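Local coordinates for protein LYND (PDB 4V1T) that probably uses ATP to cyclodehydrate cysteine residues of precursor peptides into thiazolines, at residues 581-584 and 585-588. Numbering follows the deposited sequence.
Sequences LQQF and YREN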
ATOM      1  N   LEU B 581      18.130  20.449   6.308  1.00 61.83           N
ATOM      2  CA  LEU B 581      18.909  19.224   6.168  1.00 53.77           C
ATOM      3  C   LEU B 581      20.308  19.385   6.739  1.00 51.90           C
ATOM      4  O   LEU B 581      20.819  18.468   7.382  1.00 56.12           O
ATOM      5  CB  LEU B 581      18.999  18.797   4.711  1.00 53.66           C
ATOM      6  CG  LEU B 581      19.571  17.398   4.469  1.00 52.05           C
ATOM      7  CD1 LEU B 581      18.688  16.314   5.076  1.00 54.71           C
ATOM      8  CD2 LEU B 581      19.742  17.168   2.991  1.00 42.98           C
ATOM      9  N   GLN B 582      20.923  20.544   6.506  1.00 58.98           N
ATOM     10  CA  GLN B 582      22.232  20.846   7.090  1.00 56.73           C
ATOM     11  C   GLN B 582      22.185  20.719   8.607  1.00 65.08           C
ATOM     12  O   GLN B 582      23.104  20.178   9.221  1.00 49.88           O
ATOM     13  CB  GLN B 582      22.686  22.253   6.717  1.00 52.98           C
ATOM     14  CG  GLN B 582      23.222  22.387   5.310  1.00 50.11           C
ATOM     15  CD  GLN B 582      23.871  23.739   5.072  1.00 64.13           C
ATOM     16  OE1 GLN B 582      23.214  24.784   5.152  1.00 67.02           O
ATOM     17  NE2 GLN B 582      25.168  23.725   4.779  1.00 64.99           N
ATOM     18  N   GLN B 583      21.108  21.228   9.200  1.00 56.01           N
ATOM     19  CA  GLN B 583      20.940  21.179  10.645  1.00 55.88           C
ATOM     20  C   GLN B 583      20.742  19.741  11.100  1.00 64.24           C
ATOM     21  O   GLN B 583      21.292  19.315  12.117  1.00 54.57           O
ATOM     22  CB  GLN B 583      19.753  22.048  11.085  1.00 51.10           C
ATOM     23  CG  GLN B 583      19.509  22.060  12.589  1.00 63.07           C
ATOM     24  CD  GLN B 583      20.706  22.552  13.385  1.00 71.86           C
ATOM     25  OE1 GLN B 583      21.409  23.468  12.967  1.00 74.66           O
ATOM     26  NE2 GLN B 583      20.940  21.945  14.539  1.00 74.13           N
ATOM     27  N   PHE B 584      19.958  18.991  10.336  1.00 63.71           N
ATOM     28  CA  PHE B 584      19.734  17.590  10.640  1.00 56.41           C
ATOM     29  C   PHE B 584      21.051  16.809  10.604  1.00 59.74           C
ATOM     30  O   PHE B 584      21.273  15.912  11.414  1.00 53.32           O
ATOM     31  CB  PHE B 584      18.747  16.989   9.649  1.00 56.55           C
ATOM     32  CG  PHE B 584      18.575  15.506   9.802  1.00 57.05           C
ATOM     33  CD1 PHE B 584      17.645  14.995  10.687  1.00 62.37           C
ATOM     34  CD2 PHE B 584      19.355  14.624   9.068  1.00 52.93           C
ATOM     35  CE1 PHE B 584      17.483  13.633  10.832  1.00 58.39           C
ATOM     36  CE2 PHE B 584      19.196  13.262   9.206  1.00 46.25           C
ATOM     37  CZ  PHE B 584      18.267  12.765  10.094  1.00 45.91           C
ATOM     38  N   TYR B 585      21.911  17.150   9.647  1.00 58.09           N
ATOM     39  CA  TYR B 585      23.238  16.551   9.561  1.00 50.97           C
ATOM     40  C   TYR B 585      24.070  16.930  10.782  1.00 47.09           C
ATOM     41  O   TYR B 585      24.720  16.081  11.385  1.00 46.58           O
ATOM     42  CB  TYR B 585      23.943  16.994   8.277  1.00 47.44           C
ATOM     43  CG  TYR B 585      23.701  16.051   7.135  1.00 46.52           C
ATOM     44  CD1 TYR B 585      22.441  15.918   6.580  1.00 46.07           C
ATOM     45  CD2 TYR B 585      24.733  15.279   6.614  1.00 51.95           C
ATOM     46  CE1 TYR B 585      22.207  15.047   5.541  1.00 47.91           C
ATOM     47  CE2 TYR B 585      24.510  14.404   5.571  1.00 59.32           C
ATOM     48  CZ  TYR B 585      23.239  14.290   5.041  1.00 60.50           C
ATOM     49  OH  TYR B 585      22.986  13.421   4.005  1.00 43.18           O
ATOM     50  N   ARG B 586      24.042  18.210  11.138  1.00 56.49           N
ATOM     51  CA  ARG B 586      24.736  18.699  12.326  1.00 61.78           C
ATOM     52  C   ARG B 586      24.312  17.927  13.580  1.00 61.36           C
ATOM     53  O   ARG B 586      25.128  17.650  14.466  1.00 57.56           O
ATOM     54  CB  ARG B 586      24.465  20.193  12.518  1.00 69.73           C
ATOM     55  CG  ARG B 586      25.679  21.077  12.310  1.00 69.92           C
ATOM     56  CD  ARG B 586      25.329  22.540  12.494  1.00 77.06           C
ATOM     57  NE  ARG B 586      25.343  23.241  11.215  1.00 85.98           N
ATOM     58  CZ  ARG B 586      24.275  23.738  10.592  1.00 83.21           C
ATOM     59  NH1 ARG B 586      23.064  23.637  11.119  1.00 72.01           N
ATOM     60  NH2 ARG B 586      24.423  24.354   9.424  1.00 89.44           N
ATOM     61  N   GLU B 587      23.031  17.580  13.643  1.00 56.15           N
ATOM     62  CA  GLU B 587      22.483  16.869  14.791  1.00 60.07           C
ATOM     63  C   GLU B 587      22.829  15.378  14.775  1.00 58.24           C
ATOM     64  O   GLU B 587      22.731  14.700  15.797  1.00 57.82           O
ATOM     65  CB  GLU B 587      20.967  17.054  14.838  1.00 65.63           C
ATOM     66  CG  GLU B 587      20.532  18.476  15.184  1.00 76.37           C
ATOM     67  CD  GLU B 587      19.044  18.698  14.995  1.00 87.50           C
ATOM     68  OE1 GLU B 587      18.353  17.771  14.515  1.00 91.74           O
ATOM     69  OE2 GLU B 587      18.564  19.806  15.319  1.00 93.44           O
ATOM     70  N   ASN B 588      23.222  14.870  13.613  1.00 53.80           N
ATOM     71  CA  ASN B 588      23.612  13.470  13.478  1.00 54.29           C
ATOM     72  C   ASN B 588      25.082  13.317  13.085  1.00 53.38           C
ATOM     73  O   ASN B 588      25.438  12.491  12.242  1.00 52.35           O
ATOM     74  CB  ASN B 588      22.724  12.769  12.456  1.00 52.89           C
ATOM     75  CG  ASN B 588      21.296  12.642  12.921  1.00 63.52           C
ATOM     76  OD1 ASN B 588      20.995  12.752  14.106  1.00 75.11           O
ATOM     77  ND2 ASN B 588      20.413  12.397  11.993  1.00 71.72           N
TER
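The last turns of helix 576-587, within the YcaO cyclodehydratase region, bring Leu581, Gln582 and Gln583 against Tyr585, Arg586 and Glu587, each pair four residues apart. Three backbone bonds of the alpha-helical i to i+4 pattern define the turn: Tyr585 N to Leu581 O at 2.8 Å, Arg586 N to Gln582 O at 2.9 Å and Glu587 N to Gln583 O at 2.9 Å. Beyond them the pattern weakens: the carbonyl O of Phe584 receives only weak bonds from the N atoms of Glu587 and Asn588, while Asn588 N also bonds to Tyr585 O, evidence that the helix is ending.

On the buried side, Leu581 and Tyr585 run side by side in the same direction. Leu581 CG lies 3.7 Å from Tyr585 CE1, and Leu581 CD1 comes to the ring's edge in its plane. Leu581 and Tyr585 pack against helix 630-649 and strand 590-596, and Tyr585 OH reaches Asn642 by a hydrogen bond.

The polar side centres on the Gln583 amide. With CG anti to the backbone N (chi1 -180°) and a bend at chi2, the chain carries its amide over between Arg586 and Glu587. Gln583 NE2 donates to Glu587 OE2 at 3.3 Å, a long but fairly straight bond (166°) that leaves nearly in the amide plane and meets OE2 on the anti side, tilted 35° out of the carboxylate plane. Gln583 OE1 lies at the edge of the Arg586 guanidinium, facing NH1, although that modelled distance is too short to trust. Gln582 O sits 3.9 Å above the plane of the Arg586 guanidinium, over its centre.

A buried apolar i/i+4 pair on one side and polar, partly or fully exposed side chains on the other are what an amphipathic helix near its C-terminal end presents, here leading into strand 590-596.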